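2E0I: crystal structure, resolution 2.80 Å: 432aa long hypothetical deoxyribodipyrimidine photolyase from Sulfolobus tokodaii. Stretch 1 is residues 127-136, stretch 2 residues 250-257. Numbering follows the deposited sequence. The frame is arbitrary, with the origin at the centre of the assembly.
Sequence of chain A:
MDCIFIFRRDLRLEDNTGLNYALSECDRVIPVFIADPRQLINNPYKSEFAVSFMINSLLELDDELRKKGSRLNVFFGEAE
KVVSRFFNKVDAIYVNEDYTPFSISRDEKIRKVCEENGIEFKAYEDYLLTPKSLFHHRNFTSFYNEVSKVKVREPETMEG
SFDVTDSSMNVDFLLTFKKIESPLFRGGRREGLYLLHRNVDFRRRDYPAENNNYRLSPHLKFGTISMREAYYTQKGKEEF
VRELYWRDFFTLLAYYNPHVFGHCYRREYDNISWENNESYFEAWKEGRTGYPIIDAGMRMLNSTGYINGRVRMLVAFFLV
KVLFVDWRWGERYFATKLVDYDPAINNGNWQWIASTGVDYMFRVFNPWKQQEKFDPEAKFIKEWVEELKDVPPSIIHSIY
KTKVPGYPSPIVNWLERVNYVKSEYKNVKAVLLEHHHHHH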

# COMPACT_ATOMS: atom_id res chain seq x y z
N TYR A 127 12.05 -0.41 7.05
CA TYR A 127 10.63 -0.22 6.80
C TYR A 127 9.74 -0.31 8.02
O TYR A 127 8.71 0.34 8.06
CB TYR A 127 10.13 -1.20 5.74
CG TYR A 127 10.81 -1.03 4.41
CD1 TYR A 127 11.30 -2.11 3.71
CD2 TYR A 127 11.04 0.24 3.89
CE1 TYR A 127 12.01 -1.95 2.53
CE2 TYR A 127 11.74 0.43 2.71
CZ TYR A 127 12.24 -0.66 2.03
OH TYR A 127 13.03 -0.46 0.90
N LEU A 128 10.14 -1.09 9.01
CA LEU A 128 9.31 -1.25 10.21
C LEU A 128 9.62 -0.25 11.33
O LEU A 128 10.73 0.26 11.46
CB LEU A 128 9.44 -2.67 10.77
CG LEU A 128 9.04 -3.85 9.88
CD1 LEU A 128 9.70 -5.09 10.41
CD2 LEU A 128 7.53 -4.02 9.81
N LEU A 129 8.60 0.01 12.12
CA LEU A 129 8.70 0.92 13.25
C LEU A 129 9.27 0.14 14.43
O LEU A 129 9.91 0.70 15.31
CB LEU A 129 7.30 1.43 13.59
CG LEU A 129 7.10 2.79 14.23
CD1 LEU A 129 7.73 3.87 13.39
CD2 LEU A 129 5.61 3.03 14.36
N THR A 130 9.06 -1.17 14.41
CA THR A 130 9.51 -2.07 15.47
C THR A 130 10.38 -3.22 14.95
O THR A 130 10.24 -3.64 13.80
CB THR A 130 8.28 -2.68 16.22
OG1 THR A 130 7.56 -3.54 15.33
CG2 THR A 130 7.33 -1.59 16.66
N PRO A 131 11.27 -3.76 15.80
CA PRO A 131 12.16 -4.87 15.44
C PRO A 131 11.33 -6.12 15.14
O PRO A 131 10.43 -6.46 15.92
CB PRO A 131 13.02 -5.05 16.67
CG PRO A 131 13.08 -3.67 17.23
CD PRO A 131 11.65 -3.22 17.12
N LYS A 132 11.62 -6.79 14.03
CA LYS A 132 10.82 -7.96 13.68
C LYS A 132 10.86 -9.12 14.65
O LYS A 132 9.92 -9.92 14.69
CB LYS A 132 11.18 -8.45 12.27
CG LYS A 132 12.59 -8.91 12.08
CD LYS A 132 12.74 -9.47 10.69
CE LYS A 132 14.17 -9.89 10.41
NZ LYS A 132 14.28 -10.51 9.06
N SER A 133 11.92 -9.23 15.44
CA SER A 133 12.01 -10.32 16.40
C SER A 133 10.88 -10.23 17.43
O SER A 133 10.48 -11.24 18.01
CB SER A 133 13.34 -10.29 17.13
OG SER A 133 13.37 -9.20 18.03
N LEU A 134 10.37 -9.02 17.65
CA LEU A 134 9.31 -8.78 18.61
C LEU A 134 7.92 -9.27 18.23
O LEU A 134 6.98 -9.08 18.99
CB LEU A 134 9.19 -7.29 18.91
CG LEU A 134 10.41 -6.54 19.44
CD1 LEU A 134 10.04 -5.09 19.70
CD2 LEU A 134 10.89 -7.21 20.71
N PHE A 135 7.75 -9.88 17.06
CA PHE A 135 6.42 -10.33 16.68
C PHE A 135 6.11 -11.76 17.11
O PHE A 135 6.91 -12.68 16.87
CB PHE A 135 6.21 -10.19 15.18
CG PHE A 135 4.80 -10.46 14.76
CD1 PHE A 135 3.82 -9.47 14.88
CD2 PHE A 135 4.42 -11.71 14.28
CE1 PHE A 135 2.49 -9.74 14.53
CE2 PHE A 135 3.10 -11.98 13.93
CZ PHE A 135 2.13 -11.00 14.06
N HIS A 136 4.94 -11.95 17.71
CA HIS A 136 4.48 -13.26 18.17
C HIS A 136 3.07 -13.09 18.70
O HIS A 136 2.70 -13.70 19.72
CB HIS A 136 5.39 -13.80 19.31
CG HIS A 136 5.50 -12.90 20.51
ND1 HIS A 136 6.66 -12.23 20.83
CD2 HIS A 136 4.59 -12.55 21.45
CE1 HIS A 136 6.46 -11.50 21.92
NE2 HIS A 136 5.22 -11.68 22.32
N PHE A 250 0.46 -5.86 9.95
CA PHE A 250 0.15 -6.64 8.76
C PHE A 250 1.40 -7.10 8.01
O PHE A 250 1.42 -8.20 7.47
CB PHE A 250 -0.77 -5.86 7.84
CG PHE A 250 -2.21 -5.86 8.28
CD1 PHE A 250 -2.85 -7.05 8.61
CD2 PHE A 250 -2.93 -4.67 8.35
CE1 PHE A 250 -4.19 -7.05 9.00
CE2 PHE A 250 -4.28 -4.67 8.74
CZ PHE A 250 -4.90 -5.87 9.06
N THR A 251 2.43 -6.27 7.98
CA THR A 251 3.68 -6.62 7.31
C THR A 251 4.29 -7.85 7.98
O THR A 251 4.63 -8.83 7.31
CB THR A 251 4.69 -5.45 7.39
OG1 THR A 251 4.20 -4.36 6.60
CG2 THR A 251 6.07 -5.88 6.89
N LEU A 252 4.44 -7.78 9.31
CA LEU A 252 5.01 -8.87 10.09
C LEU A 252 4.11 -10.11 10.04
O LEU A 252 4.59 -11.23 9.97
CB LEU A 252 5.21 -8.42 11.54
CG LEU A 252 6.36 -7.43 11.71
CD1 LEU A 252 6.46 -7.02 13.16
CD2 LEU A 252 7.67 -8.07 11.27
N LEU A 253 2.80 -9.89 10.07
CA LEU A 253 1.89 -11.01 9.98
C LEU A 253 2.23 -11.79 8.72
O LEU A 253 2.41 -13.00 8.75
CB LEU A 253 0.45 -10.50 9.90
CG LEU A 253 -0.61 -11.60 9.95
CD1 LEU A 253 -0.58 -12.27 11.32
CD2 LEU A 253 -1.98 -11.00 9.73
N ALA A 254 2.35 -11.08 7.60
CA ALA A 254 2.66 -11.71 6.33
C ALA A 254 4.07 -12.27 6.32
O ALA A 254 4.32 -13.32 5.73
CB ALA A 254 2.50 -10.70 5.19
N TYR A 255 4.99 -11.58 6.96
CA TYR A 255 6.36 -12.06 6.98
C TYR A 255 6.47 -13.43 7.63
O TYR A 255 7.23 -14.29 7.16
CB TYR A 255 7.23 -11.06 7.72
CG TYR A 255 8.66 -11.49 7.84
CD1 TYR A 255 9.43 -11.70 6.71
CD2 TYR A 255 9.24 -11.69 9.09
CE1 TYR A 255 10.77 -12.09 6.82
CE2 TYR A 255 10.58 -12.08 9.22
CZ TYR A 255 11.34 -12.28 8.08
OH TYR A 255 12.67 -12.67 8.19
N TYR A 256 5.72 -13.65 8.71
CA TYR A 256 5.77 -14.91 9.43
C TYR A 256 4.74 -15.94 8.96
O TYR A 256 4.74 -17.07 9.44
CB TYR A 256 5.60 -14.64 10.93
CG TYR A 256 6.83 -14.02 11.58
CD1 TYR A 256 8.03 -14.74 11.68
CD2 TYR A 256 6.79 -12.73 12.10
CE1 TYR A 256 9.15 -14.20 12.29
CE2 TYR A 256 7.91 -12.18 12.71
CZ TYR A 256 9.08 -12.91 12.80
OH TYR A 256 10.19 -12.35 13.37
N ASN A 257 3.89 -15.55 8.02
CA ASN A 257 2.85 -16.43 7.48
C ASN A 257 2.74 -16.19 5.98
O ASN A 257 1.70 -15.75 5.47
CB ASN A 257 1.50 -16.16 8.14
CG ASN A 257 1.52 -16.34 9.66
OD1 ASN A 257 1.64 -17.47 10.18
ND2 ASN A 257 1.39 -15.24 10.38

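Residues 250-257, mostly helix continuing from earlier in the chain, pack against the loop and short 3-10 segment of residues 127-136, burying 491 Å² summed over both sides. Phe250 turns its CA-to-CB bond away and makes no contact; its carbonyl serves the helix, accepting the backbone hydrogen bond from Ala254 N. The CA-to-CB bond of Thr251 runs sideways to the loop, and the residue offers its methyl, CG2, to Leu128 CD2 at 3.8 Å, while its hydroxyl is satisfied elsewhere in the structure. Leu252 is the apolar centre of the contact. Its CA-to-CB bond points toward the loop, with chi1 m and chi2 t, and its CD2 lies 3.7 Å from Leu128 CD1 and also 3.7 Å from Lys132 CB, so that one methyl of the leucine packs against both Leu128 and the aliphatic base of Lys132. Its CD1 comes within 4.2 Å of Thr130 OG1. Its CB sits over one face of the Phe135 ring, 4.1 Å from the centroid and 25° off the ring normal, a CH-pi contact; the closest atom pair here is Leu252 CB to Phe135 CD1, 3.8 Å. Leu253 points its CA-to-CB bond away, yet its CD1 still reaches Phe135 CZ at 4.1 Å, and its backbone N lies over the same face of that ring as Leu252 CB. The flat Phe135 side chain, chi1 t, can thus lie along the helix surface, and it has the largest area covered by the other stretch. Ala254, small and buried, is out of reach. The CA-to-CB bond of Tyr255 points toward the loop, with chi1 t, and its OH accepts a 2.8 Å hydrogen bond from Lys132 NZ. The lysine spans the gap with chi1 p and chi2 to chi4 all t, an extended chain whose apolar start packs on Leu252 and whose charged end meets a polar hydroxyl. Tyr256, chi1 m, uses its length differently: its OH donates a 2.8 Å hydrogen bond to Lys132 O, which lies at the edge of the tyrosine ring, near its plane. The same carbonyl accepts a hydrogen bond from Phe135 N within the loop, so this one oxygen is bonded both within stretch 1 and to stretch 2. The Tyr256 and Phe135 rings meet rim to rim, their planes 8° apart and centroids 5.7 Å apart, with Tyr256 CD2 3.4 Å from Phe135 CD2; neither covers the other's face. Asn257 makes no contact with the loop, but its ND2 donates a 3.0 Å hydrogen bond to Leu253 O.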